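Local coordinates for acyl-[acyl-carrier-protein]--UDP-N-acetylglucosamine O-acyltransferase (Leptospira interrogans, PDB 3I3A) that probably transfers an acyl chain from acyl carrier protein to UDP-N-acetylglucosamine, an early step in making lipid A, at residues N110-N115 and C122-N127; N128-G133 and A146-L151; G150-H155 and G168-V173. All coordinates share one frame; numbering follows the deposited sequence.

Interaction 1 of 3, residues N110-N115 and C122-N127. With S2N (S-[2-({N-[(2R)-2-hydroxy-4-{[(S)-hydroxy(methoxy)phosphoryl]oxy}-3,3-dimethylbutanoyl]-beta-alanyl}amino)ethyl] (3R)-3-hydroxydodecanethioate), chain D.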
loop_
_atom_site.group_PDB
_atom_site.type_symbol
_atom_site.label_atom_id
_atom_site.label_comp_id
_atom_site.label_asym_id
_atom_site.label_seq_id
_atom_site.Cartn_x
_atom_site.Cartn_y
_atom_site.Cartn_z
ATOM N N ASN A 110 -1.517 18.908 -9.685
ATOM C CA ASN A 110 -1.855 17.713 -8.921
ATOM C C ASN A 110 -0.668 17.204 -8.112
ATOM O O ASN A 110 0.490 17.430 -8.478
ATOM C CB ASN A 110 -2.349 16.602 -9.835
ATOM C CG ASN A 110 -3.614 16.969 -10.566
ATOM O OD1 ASN A 110 -4.708 16.978 -9.994
ATOM N ND2 ASN A 110 -3.477 17.264 -11.844
ATOM N N TYR A 111 -0.972 16.515 -7.008
ATOM C CA TYR A 111 0.058 15.968 -6.145
ATOM C C TYR A 111 -0.126 14.463 -5.997
ATOM O O TYR A 111 -1.139 14.000 -5.466
ATOM C CB TYR A 111 0.012 16.651 -4.783
ATOM C CG TYR A 111 1.334 16.667 -4.051
ATOM C CD1 TYR A 111 1.807 15.530 -3.389
ATOM C CD2 TYR A 111 2.114 17.827 -4.011
ATOM C CE1 TYR A 111 3.038 15.546 -2.710
ATOM C CE2 TYR A 111 3.342 17.853 -3.333
ATOM C CZ TYR A 111 3.797 16.712 -2.691
ATOM O OH TYR A 111 5.009 16.748 -2.022
ATOM N N PHE A 112 0.847 13.700 -6.471
ATOM C CA PHE A 112 0.800 12.251 -6.330
ATOM C C PHE A 112 1.849 11.845 -5.317
ATOM O O PHE A 112 3.045 11.964 -5.577
ATOM C CB PHE A 112 1.002 11.567 -7.683
ATOM C CG PHE A 112 0.043 12.048 -8.733
ATOM C CD1 PHE A 112 0.297 13.227 -9.428
ATOM C CD2 PHE A 112 -1.141 11.358 -8.985
ATOM C CE1 PHE A 112 -0.597 13.698 -10.379
ATOM C CE2 PHE A 112 -2.046 11.821 -9.934
ATOM C CZ PHE A 112 -1.774 12.991 -10.635
ATOM N N MET A 113 1.387 11.411 -4.146
ATOM C CA MET A 113 2.280 11.074 -3.044
ATOM C C MET A 113 2.996 9.742 -3.276
ATOM O O MET A 113 2.648 8.995 -4.202
ATOM C CB MET A 113 1.537 11.091 -1.706
ATOM C CG MET A 113 1.152 12.519 -1.246
ATOM S SD MET A 113 0.587 12.766 0.471
ATOM C CE MET A 113 1.551 11.616 1.359
ATOM N N GLY A 114 4.003 9.461 -2.443
ATOM C CA GLY A 114 4.814 8.260 -2.610
ATOM C C GLY A 114 3.950 7.015 -2.727
ATOM O O GLY A 114 2.934 6.885 -2.040
ATOM N N ASN A 115 4.344 6.111 -3.615
ATOM C CA ASN A 115 3.655 4.838 -3.781
ATOM C C ASN A 115 2.221 4.928 -4.302
ATOM O O ASN A 115 1.544 3.912 -4.357
ATOM C CB ASN A 115 3.655 4.029 -2.465
ATOM C CG ASN A 115 4.867 3.153 -2.318
ATOM O OD1 ASN A 115 5.719 3.101 -3.198
ATOM N ND2 ASN A 115 4.960 2.450 -1.185
ATOM N N CYS A 122 -7.407 6.550 -16.630
ATOM C CA CYS A 122 -7.940 7.515 -15.669
ATOM C C CYS A 122 -7.904 8.915 -16.266
ATOM O O CYS A 122 -7.048 9.205 -17.101
ATOM C CB CYS A 122 -7.138 7.507 -14.374
ATOM S SG CYS A 122 -7.457 6.115 -13.294
ATOM N N ILE A 123 -8.833 9.766 -15.825
ATOM C CA ILE A 123 -8.889 11.178 -16.227
ATOM C C ILE A 123 -8.918 12.033 -14.974
ATOM O O ILE A 123 -9.784 11.841 -14.130
ATOM C CB ILE A 123 -10.169 11.508 -17.052
ATOM C CG1 ILE A 123 -10.304 10.592 -18.273
ATOM C CG2 ILE A 123 -10.220 13.019 -17.426
ATOM C CD1 ILE A 123 -9.155 10.646 -19.252
ATOM N N LEU A 124 -7.992 12.986 -14.869
ATOM C CA LEU A 124 -7.824 13.779 -13.649
ATOM C C LEU A 124 -7.666 15.257 -13.974
ATOM O O LEU A 124 -6.802 15.624 -14.772
ATOM C CB LEU A 124 -6.605 13.293 -12.841
ATOM C CG LEU A 124 -6.655 11.970 -12.063
ATOM C CD1 LEU A 124 -6.378 10.767 -12.958
ATOM C CD2 LEU A 124 -5.644 12.012 -10.918
ATOM N N GLY A 125 -8.484 16.097 -13.343
ATOM C CA GLY A 125 -8.449 17.536 -13.570
ATOM C C GLY A 125 -7.280 18.201 -12.871
ATOM O O GLY A 125 -6.135 17.769 -13.005
ATOM N N ASN A 126 -7.582 19.225 -12.082
ATOM C CA ASN A 126 -6.561 20.096 -11.526
ATOM C C ASN A 126 -6.565 20.091 -10.000
ATOM O O ASN A 126 -7.616 19.936 -9.388
ATOM C CB ASN A 126 -6.767 21.542 -12.023
ATOM C CG ASN A 126 -6.871 21.646 -13.538
ATOM O OD1 ASN A 126 -6.099 21.032 -14.283
ATOM N ND2 ASN A 126 -7.819 22.448 -13.998
ATOM N N ASN A 127 -5.387 20.277 -9.405
ATOM C CA ASN A 127 -5.249 20.516 -7.970
ATOM C C ASN A 127 -5.725 19.377 -7.078
ATOM O O ASN A 127 -6.054 19.595 -5.899
ATOM C CB ASN A 127 -5.946 21.830 -7.544
ATOM C CG ASN A 127 -5.417 23.044 -8.270
ATOM O OD1 ASN A 127 -4.521 23.734 -7.781
ATOM N ND2 ASN A 127 -5.981 23.327 -9.436
HETATM C CAA S2N D . 0.727 13.888 5.669
HETATM C CAB S2N D . 2.053 13.491 5.016
HETATM C CAC S2N D . 2.279 11.981 5.110
HETATM C CAD S2N D . 1.125 11.248 4.422
HETATM C CAE S2N D . 1.173 9.748 4.722
HETATM C CAF S2N D . -0.212 9.114 4.567
HETATM C CAG S2N D . -0.829 8.806 5.932
HETATM C CAH S2N D . -2.356 8.763 5.847
HETATM C CAI S2N D . -2.983 8.747 7.243
HETATM C CAJ S2N D . -4.489 8.484 7.165
HETATM C CAK S2N D . -5.205 9.024 8.402
HETATM C CAL S2N D . -6.623 8.457 8.508
HETATM C CAP S2N D . -2.010 13.993 5.808
HETATM C CAQ S2N D . -2.593 12.591 5.624
HETATM C CAS S2N D . -4.996 12.185 5.882
HETATM C CAT S2N D . -6.161 12.083 6.868
HETATM C CAU S2N D . -7.281 13.059 6.498
HETATM N NAR S2N D . -3.816 12.457 6.430
HETATM O OAM S2N D . 0.603 13.888 6.892
HETATM O OAN S2N D . 3.510 11.641 4.469
HETATM O OAY S2N D . -5.172 12.022 4.675
HETATM S SAO S2N D . -0.629 14.349 4.663
HETATM C CAW S2N D . -6.793 15.350 7.214
HETATM C CAX S2N D . -7.257 14.988 8.626
HETATM N NAV S2N D . -6.516 14.313 6.429
HETATM O OAZ S2N D . -6.634 16.524 6.881
HETATM C CBA S2N D . -8.614 15.637 8.900
HETATM C CBB S2N D . -9.439 14.727 9.814
HETATM C CBF S2N D . -11.599 13.262 12.801
HETATM C CBG S2N D . -9.359 15.840 7.579
HETATM C CBH S2N D . -8.405 16.988 9.582
HETATM O OBC S2N D . -10.238 15.495 10.717
HETATM O OBE S2N D . -10.273 13.790 12.717
HETATM O OBI S2N D . -7.373 13.568 8.740
HETATM O OBJ S2N D . -8.552 15.776 12.713
HETATM O OBK S2N D . -11.111 16.255 13.077
HETATM P PBD S2N D . -10.044 15.329 12.305
#

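Interaction 2 of 3, residues N128-G133 and A146-L151. With S2N (S-[2-({N-[(2R)-2-hydroxy-4-{[(S)-hydroxy(methoxy)phosphoryl]oxy}-3,3-dimethylbutanoyl]-beta-alanyl}amino)ethyl] (3R)-3-hydroxydodecanethioate), chain D.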
loop_
_atom_site.group_PDB
_atom_site.type_symbol
_atom_site.label_atom_id
_atom_site.label_comp_id
_atom_site.label_asym_id
_atom_site.label_seq_id
_atom_site.Cartn_x
_atom_site.Cartn_y
_atom_site.Cartn_z
ATOM N N ASN A 128 -5.755 18.168 -7.629
ATOM C CA ASN A 128 -6.097 16.974 -6.849
ATOM C C ASN A 128 -4.915 16.451 -6.032
ATOM O O ASN A 128 -3.760 16.652 -6.398
ATOM C CB ASN A 128 -6.589 15.864 -7.774
ATOM C CG ASN A 128 -7.811 16.266 -8.583
ATOM O OD1 ASN A 128 -8.879 16.535 -8.025
ATOM N ND2 ASN A 128 -7.672 16.262 -9.903
ATOM N N ILE A 129 -5.212 15.764 -4.930
ATOM C CA ILE A 129 -4.172 15.183 -4.088
ATOM C C ILE A 129 -4.401 13.674 -3.942
ATOM O O ILE A 129 -5.449 13.226 -3.457
ATOM C CB ILE A 129 -4.065 15.905 -2.713
ATOM C CG1 ILE A 129 -3.758 17.401 -2.916
ATOM C CG2 ILE A 129 -3.015 15.240 -1.804
ATOM C CD1 ILE A 129 -3.487 18.194 -1.658
ATOM N N LEU A 130 -3.428 12.895 -4.397
ATOM C CA LEU A 130 -3.455 11.446 -4.204
ATOM C C LEU A 130 -2.451 11.102 -3.107
ATOM O O LEU A 130 -1.236 11.157 -3.311
ATOM C CB LEU A 130 -3.118 10.731 -5.517
ATOM C CG LEU A 130 -3.487 9.253 -5.721
ATOM C CD1 LEU A 130 -4.935 8.964 -5.339
ATOM C CD2 LEU A 130 -3.252 8.850 -7.156
ATOM N N THR A 131 -2.975 10.769 -1.933
ATOM C CA THR A 131 -2.152 10.531 -0.738
ATOM C C THR A 131 -1.406 9.186 -0.780
ATOM O O THR A 131 -1.690 8.341 -1.632
ATOM C CB THR A 131 -3.008 10.754 0.520
ATOM O OG1 THR A 131 -3.556 12.079 0.444
ATOM C CG2 THR A 131 -2.228 10.594 1.838
ATOM N N HIS A 132 -0.432 9.027 0.119
ATOM C CA HIS A 132 0.491 7.894 0.118
ATOM C C HIS A 132 -0.209 6.534 0.004
ATOM O O HIS A 132 -1.125 6.220 0.764
ATOM C CB HIS A 132 1.348 7.927 1.388
ATOM C CG HIS A 132 2.707 7.333 1.209
ATOM N ND1 HIS A 132 3.825 8.103 0.983
ATOM C CD2 HIS A 132 3.124 6.044 1.197
ATOM C CE1 HIS A 132 4.876 7.318 0.840
ATOM N NE2 HIS A 132 4.479 6.063 0.971
ATOM N N GLY A 133 0.228 5.735 -0.959
ATOM C CA GLY A 133 -0.259 4.371 -1.107
ATOM C C GLY A 133 -1.641 4.208 -1.728
ATOM O O GLY A 133 -2.122 3.078 -1.863
ATOM N N ALA A 146 -10.047 17.465 -5.639
ATOM C CA ALA A 146 -10.442 16.272 -4.871
ATOM C C ALA A 146 -9.285 15.821 -3.982
ATOM O O ALA A 146 -8.118 15.953 -4.357
ATOM C CB ALA A 146 -10.867 15.147 -5.807
ATOM N N PHE A 147 -9.605 15.322 -2.792
ATOM C CA PHE A 147 -8.571 14.853 -1.887
ATOM C C PHE A 147 -8.817 13.398 -1.561
ATOM O O PHE A 147 -9.830 13.048 -0.959
ATOM C CB PHE A 147 -8.514 15.708 -0.616
ATOM C CG PHE A 147 -7.395 15.331 0.324
ATOM C CD1 PHE A 147 -6.244 16.108 0.399
ATOM C CD2 PHE A 147 -7.497 14.200 1.139
ATOM C CE1 PHE A 147 -5.198 15.758 1.276
ATOM C CE2 PHE A 147 -6.463 13.844 2.012
ATOM C CZ PHE A 147 -5.313 14.630 2.079
ATOM N N ILE A 148 -7.882 12.555 -1.991
ATOM C CA ILE A 148 -7.925 11.117 -1.762
ATOM C C ILE A 148 -6.899 10.811 -0.686
ATOM O O ILE A 148 -5.703 11.010 -0.898
ATOM C CB ILE A 148 -7.558 10.334 -3.054
ATOM C CG1 ILE A 148 -8.461 10.733 -4.241
ATOM C CG2 ILE A 148 -7.529 8.819 -2.801
ATOM C CD1 ILE A 148 -9.937 10.417 -4.076
ATOM N N SER A 149 -7.350 10.311 0.462
ATOM C CA SER A 149 -6.430 10.041 1.578
ATOM C C SER A 149 -5.596 8.767 1.400
ATOM O O SER A 149 -5.676 8.099 0.371
ATOM C CB SER A 149 -7.174 10.037 2.924
ATOM O OG SER A 149 -6.270 9.910 4.023
ATOM N N GLY A 150 -4.768 8.458 2.398
ATOM C CA GLY A 150 -3.828 7.341 2.297
ATOM C C GLY A 150 -4.498 5.979 2.228
ATOM O O GLY A 150 -5.498 5.732 2.901
ATOM N N LEU A 151 -3.923 5.096 1.412
ATOM C CA LEU A 151 -4.363 3.697 1.285
ATOM C C LEU A 151 -5.849 3.532 0.927
ATOM O O LEU A 151 -6.514 2.597 1.357
ATOM C CB LEU A 151 -3.967 2.871 2.526
ATOM C CG LEU A 151 -2.480 2.826 2.918
ATOM C CD1 LEU A 151 -2.249 1.945 4.139
ATOM C CD2 LEU A 151 -1.610 2.353 1.767
HETATM C CAA S2N D . 0.727 13.888 5.669
HETATM C CAB S2N D . 2.053 13.491 5.016
HETATM C CAC S2N D . 2.279 11.981 5.110
HETATM C CAD S2N D . 1.125 11.248 4.422
HETATM C CAE S2N D . 1.173 9.748 4.722
HETATM C CAF S2N D . -0.212 9.114 4.567
HETATM C CAG S2N D . -0.829 8.806 5.932
HETATM C CAH S2N D . -2.356 8.763 5.847
HETATM C CAI S2N D . -2.983 8.747 7.243
HETATM C CAJ S2N D . -4.489 8.484 7.165
HETATM C CAK S2N D . -5.205 9.024 8.402
HETATM C CAL S2N D . -6.623 8.457 8.508
HETATM C CAP S2N D . -2.010 13.993 5.808
HETATM C CAQ S2N D . -2.593 12.591 5.624
HETATM C CAS S2N D . -4.996 12.185 5.882
HETATM C CAT S2N D . -6.161 12.083 6.868
HETATM C CAU S2N D . -7.281 13.059 6.498
HETATM N NAR S2N D . -3.816 12.457 6.430
HETATM O OAM S2N D . 0.603 13.888 6.892
HETATM O OAN S2N D . 3.510 11.641 4.469
HETATM O OAY S2N D . -5.172 12.022 4.675
HETATM S SAO S2N D . -0.629 14.349 4.663
HETATM C CAW S2N D . -6.793 15.350 7.214
HETATM C CAX S2N D . -7.257 14.988 8.626
HETATM N NAV S2N D . -6.516 14.313 6.429
HETATM O OAZ S2N D . -6.634 16.524 6.881
HETATM C CBA S2N D . -8.614 15.637 8.900
HETATM C CBB S2N D . -9.439 14.727 9.814
HETATM C CBF S2N D . -11.599 13.262 12.801
HETATM C CBG S2N D . -9.359 15.840 7.579
HETATM C CBH S2N D . -8.405 16.988 9.582
HETATM O OBC S2N D . -10.238 15.495 10.717
HETATM O OBE S2N D . -10.273 13.790 12.717
HETATM O OBI S2N D . -7.373 13.568 8.740
HETATM O OBJ S2N D . -8.552 15.776 12.713
HETATM O OBK S2N D . -11.111 16.255 13.077
HETATM P PBD S2N D . -10.044 15.329 12.305
#

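Interaction 3 of 3, residues G150-H155 and G168-V173. With S2N (S-[2-({N-[(2R)-2-hydroxy-4-{[(S)-hydroxy(methoxy)phosphoryl]oxy}-3,3-dimethylbutanoyl]-beta-alanyl}amino)ethyl] (3R)-3-hydroxydodecanethioate), chain B.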
loop_
_atom_site.group_PDB
_atom_site.type_symbol
_atom_site.label_atom_id
_atom_site.label_comp_id
_atom_site.label_asym_id
_atom_site.label_seq_id
_atom_site.Cartn_x
_atom_site.Cartn_y
_atom_site.Cartn_z
ATOM N N GLY A 150 -4.768 8.458 2.398
ATOM C CA GLY A 150 -3.828 7.341 2.297
ATOM C C GLY A 150 -4.498 5.979 2.228
ATOM O O GLY A 150 -5.498 5.732 2.901
ATOM N N LEU A 151 -3.923 5.096 1.412
ATOM C CA LEU A 151 -4.363 3.697 1.285
ATOM C C LEU A 151 -5.849 3.532 0.927
ATOM O O LEU A 151 -6.514 2.597 1.357
ATOM C CB LEU A 151 -3.967 2.871 2.526
ATOM C CG LEU A 151 -2.480 2.826 2.918
ATOM C CD1 LEU A 151 -2.249 1.945 4.139
ATOM C CD2 LEU A 151 -1.610 2.353 1.767
ATOM N N VAL A 152 -6.344 4.447 0.105
ATOM C CA VAL A 152 -7.677 4.338 -0.468
ATOM C C VAL A 152 -7.562 3.557 -1.770
ATOM O O VAL A 152 -6.575 3.689 -2.498
ATOM C CB VAL A 152 -8.251 5.744 -0.773
ATOM C CG1 VAL A 152 -9.401 5.694 -1.764
ATOM C CG2 VAL A 152 -8.647 6.446 0.497
ATOM N N ALA A 153 -8.568 2.729 -2.037
ATOM C CA ALA A 153 -8.730 2.097 -3.329
ATOM C C ALA A 153 -10.030 2.593 -3.991
ATOM O O ALA A 153 -11.110 2.514 -3.399
ATOM C CB ALA A 153 -8.746 0.593 -3.175
ATOM N N VAL A 154 -9.919 3.085 -5.224
ATOM C CA VAL A 154 -11.095 3.511 -5.980
ATOM C C VAL A 154 -11.368 2.551 -7.144
ATOM O O VAL A 154 -10.517 2.343 -8.019
ATOM C CB VAL A 154 -10.996 4.983 -6.464
ATOM C CG1 VAL A 154 -12.282 5.405 -7.183
ATOM C CG2 VAL A 154 -10.725 5.911 -5.294
ATOM N N HIS A 155 -12.568 1.976 -7.129
ATOM C CA HIS A 155 -13.034 1.054 -8.143
ATOM C C HIS A 155 -13.080 1.702 -9.531
ATOM O O HIS A 155 -13.337 2.910 -9.668
ATOM C CB HIS A 155 -14.418 0.559 -7.739
ATOM C CG HIS A 155 -14.888 -0.653 -8.483
ATOM N ND1 HIS A 155 -15.244 -0.627 -9.816
ATOM C CD2 HIS A 155 -15.111 -1.921 -8.061
ATOM C CE1 HIS A 155 -15.644 -1.831 -10.187
ATOM N NE2 HIS A 155 -15.569 -2.634 -9.141
ATOM N N GLY A 168 -8.906 8.125 4.852
ATOM C CA GLY A 168 -7.921 7.049 4.877
ATOM C C GLY A 168 -8.561 5.672 4.779
ATOM O O GLY A 168 -9.542 5.396 5.462
ATOM N N LEU A 169 -8.018 4.821 3.906
ATOM C CA LEU A 169 -8.423 3.406 3.831
ATOM C C LEU A 169 -9.867 3.153 3.370
ATOM O O LEU A 169 -10.392 2.049 3.533
ATOM C CB LEU A 169 -8.144 2.676 5.168
ATOM C CG LEU A 169 -6.689 2.236 5.393
ATOM C CD1 LEU A 169 -6.378 2.045 6.852
ATOM C CD2 LEU A 169 -6.371 0.945 4.650
ATOM N N ALA A 170 -10.508 4.153 2.783
ATOM C CA ALA A 170 -11.875 3.963 2.295
ATOM C C ALA A 170 -11.865 3.071 1.053
ATOM O O ALA A 170 -10.967 3.164 0.196
ATOM C CB ALA A 170 -12.551 5.315 1.991
ATOM N N LYS A 171 -12.862 2.197 0.971
ATOM C CA LYS A 171 -13.025 1.353 -0.191
ATOM C C LYS A 171 -14.145 1.951 -1.027
ATOM O O LYS A 171 -15.318 1.853 -0.673
ATOM C CB LYS A 171 -13.340 -0.108 0.219
ATOM C CG LYS A 171 -13.505 -1.080 -0.965
ATOM C CD LYS A 171 -14.491 -2.221 -0.608
ATOM C CE LYS A 171 -14.653 -3.216 -1.762
ATOM N NZ LYS A 171 -15.810 -4.142 -1.555
ATOM N N VAL A 172 -13.778 2.590 -2.128
ATOM C CA VAL A 172 -14.749 3.296 -2.955
ATOM C C VAL A 172 -15.177 2.409 -4.116
ATOM O O VAL A 172 -14.348 2.028 -4.944
ATOM C CB VAL A 172 -14.171 4.634 -3.490
ATOM C CG1 VAL A 172 -15.211 5.386 -4.328
ATOM C CG2 VAL A 172 -13.682 5.507 -2.339
ATOM N N VAL A 173 -16.472 2.084 -4.158
ATOM C CA VAL A 173 -17.046 1.235 -5.205
ATOM C C VAL A 173 -18.057 1.961 -6.100
ATOM O O VAL A 173 -18.451 1.440 -7.141
ATOM C CB VAL A 173 -17.684 -0.049 -4.619
ATOM C CG1 VAL A 173 -16.590 -1.010 -4.050
ATOM C CG2 VAL A 173 -18.715 0.278 -3.566
HETATM C CAA S2N B . -7.294 -2.443 -12.899
HETATM C CAB S2N B . -5.866 -1.959 -13.158
HETATM C CAC S2N B . -5.385 -1.042 -12.032
HETATM C CAD S2N B . -5.440 -1.795 -10.701
HETATM C CAE S2N B . -5.224 -0.843 -9.523
HETATM C CAF S2N B . -5.838 -1.411 -8.241
HETATM C CAG S2N B . -7.131 -0.678 -7.881
HETATM C CAH S2N B . -8.044 -1.562 -7.028
HETATM C CAI S2N B . -9.444 -0.955 -6.912
HETATM C CAJ S2N B . -10.288 -1.715 -5.888
HETATM C CAK S2N B . -11.781 -1.532 -6.164
HETATM C CAL S2N B . -12.620 -1.973 -4.962
HETATM C CAP S2N B . -9.187 -3.916 -11.569
HETATM C CAQ S2N B . -9.057 -3.689 -10.062
HETATM C CAS S2N B . -10.683 -4.651 -8.501
HETATM C CAT S2N B . -12.114 -4.577 -7.964
HETATM C CAU S2N B . -12.831 -5.919 -8.129
HETATM N NAR S2N B . -10.388 -3.756 -9.439
HETATM O OAM S2N B . -8.250 -1.680 -13.032
HETATM O OAN S2N B . -4.040 -0.631 -12.292
HETATM O OAY S2N B . -9.889 -5.488 -8.076
HETATM S SAO S2N B . -7.571 -4.099 -12.406
HETATM C CAW S2N B . -13.640 -6.269 -10.414
HETATM C CAX S2N B . -14.854 -5.393 -10.099
HETATM N NAV S2N B . -12.623 -6.147 -9.566
HETATM O OAZ S2N B . -13.612 -6.971 -11.424
HETATM C CBA S2N B . -16.099 -6.272 -9.970
HETATM C CBB S2N B . -17.043 -5.669 -8.926
HETATM C CBF S2N B . -20.185 -4.135 -7.055
HETATM C CBG S2N B . -15.688 -7.679 -9.533
HETATM C CBH S2N B . -16.813 -6.345 -11.320
HETATM O OBC S2N B . -18.410 -5.871 -9.294
HETATM O OBE S2N B . -19.411 -3.711 -8.179
HETATM O OBI S2N B . -14.633 -4.695 -8.870
HETATM O OBJ S2N B . -18.827 -3.716 -10.741
HETATM O OBK S2N B . -20.866 -5.119 -9.854
HETATM P PBD S2N B . -19.378 -4.605 -9.517
#

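Interaction 1 of 3, residues N110-N115 and C122-N127
Asn110 reaches across the inside of a coil corner to Gly125, and Phe112 meets Leu124. The Asn110 side chain leaves the loop just ahead of strand 111-112, and its end turns in towards the other segment. CB makes no close contact there. CG is placed anti to the carbonyl carbon (chi1 -62°), and this swings the amide towards the turn after strand 123-124. CG then lies 3.6 Å from Gly125 O. At the tip the two branches do different work. ND2 gives an N-H to Gly125 O at 2.9 Å, with an angle of 163° at the hydrogen. The acceptor lies in the plane of the Asn110 amide, so the N-H is aimed straight at it. The donor is tilted slightly from the Gly125 carbonyl plane. OD1 comes 3.4 Å from Asn127 N, but the angle there is poor and no bond forms. Its partner is instead the backbone N of Asn128, just beyond the segment. Asn110 N in turn is bonded to Asn86 OD1.

Two residues on, at Phe112, the contact is apolar. Leu124 CD2 arrives at the edge of the Phe112 ring, near its plane, 3.7 Å from CE2. The two side chains come from opposite directions. Val118 touches both, and Phe88 stacks with the Phe112 ring. The two strands belong to different sheets of the left-handed parallel beta-helix, and strand 117-118 lies between them in sequence. The contact therefore spans the interior of the prism, where short strands from different sheets face one another.

The buried amide uses both ends, donating to one backbone carbonyl and accepting from one backbone N-H. This satisfies main-chain groups at a turn and ties it to the preceding coil.

Interaction 2 of 3, residues N128-G133 and A146-L151
Phe147 holds CG anti to its own N (chi1 -176°), which brings the ring beside the side chains of Ile129 and Thr131. Thr131 has OG1 beside its N (chi1 -56°), so that the hydroxyl turns to the backbone of Ile148 while CG2 runs on towards Gly150. Phe147 CD1 comes 3.8 Å from Ile129 CB, and the two side chains cross at a slant. Further along the ring, CZ lies 3.5 Å from Thr131 OG1. That hydroxyl donates to Ile148 O at 2.7 Å, tilted out of the carbonyl plane. Thr131 N binds the same oxygen, and one residue grips this carbonyl twice. Thr131 CG2 packs 3.4 Å from Gly150 N.

On the other face of the sheet, Leu130 and Ile148 lie side by side and point the same way, with Leu130 CD1 3.6 Å from Ile148 CG2. Here two successive coils of the left-handed parallel beta-helix are stacked, strand 129-130 on strand 147-148, in parallel. Backbone bonds from Ile129 N to Ala146 O and from Ile148 N to Ile129 O set the register. At the start of the pair, Asn128 OD1 takes the N-H of Ala146 on a lone pair, in the carbonyl plane, at 2.8 Å. Asn128 ND2 is bonded to Gly143 O.

At the other end the bound acyl-phosphopantetheine (S2N, chain D) lies against both segments. Ser149 OG donates to its amide oxygen OAY; the modelled separation is very short, so its exact length is doubtful. The same oxygen sits at the edge of the Phe147 ring, 3.5 Å from CE2. His132 CB touches the acyl chain at CAF, and the His132 ring stacks with His117 of a neighbouring subunit.

Interaction 3 of 3, residues G150-H155 and G168-V173
Strands 153-154 and 171-172 run parallel, their segments only 1° apart, and His155 N donates to Val172 O at 2.8 Å at the far end. Val172 N binds Ala153 O, while the bond from Ala153 N to Ala170 O is long and weak. At the start, Leu169 N is bonded to Gly150 O at 2.9 Å.

Val154 and Val172 stand side by side on one face and point the same way, with their CG1 methyls 4.1 Å apart. Val152, just before the strand, adds to this packing. Its CG1 faces Val172 CG2, and its CG2 faces the methyl of Ala170. Ahead of the strands, Leu169 CD2 folds back against Leu151 CB at 3.7 Å, and Leu169 CA makes a C-H...O contact with Leu151 O. This pairing stacks two late coils of the left-handed parallel beta-helix. Strand 171-172 is the last in its sheet.

The face carrying Ala153 and Lys171 meets the bound acyl-phosphopantetheine (S2N, chain B). Ala153 CB lies 3.9 Å from CAJ of its acyl chain. Lys171 is extended beyond CG, so its CE passes 4.0 Å from the chain end CAL, and NZ forms a salt bridge with Asp183 of a neighbouring subunit. With chi1 at -165°, the His155 ring points away from its own backbone N and reaches the ligand beyond the strand. The hydroxyl OBI lies at the ring edge by NE2, but so close that the modelled distance is doubtful. His155 CB rests on Val172 O at 3.2 Å.

In the fold
The three interactions climb the same left-handed beta-helix. Interaction 1 closes before the others open; interaction 3 starts on the segment where interaction 2 ends. Centres of interactions 1 and 2 are 8 Å apart, those of 2 and 3 are 9 Å apart, and those of 1 and 3 are 15 Å apart. Interactions 1 and 2 meet in one sheet, where strands 111-112 and 129-130 are neighbours. Interactions 2 and 3 share Gly150 and Leu151, where the chain leaves strand 147-148 for strand 153-154, in another sheet. Interactions 1 and 2 touch one ligand molecule. Interaction 3 meets another, though its Gly150 also lies close to the first, as expected of binding sites set between subunits of the trimer.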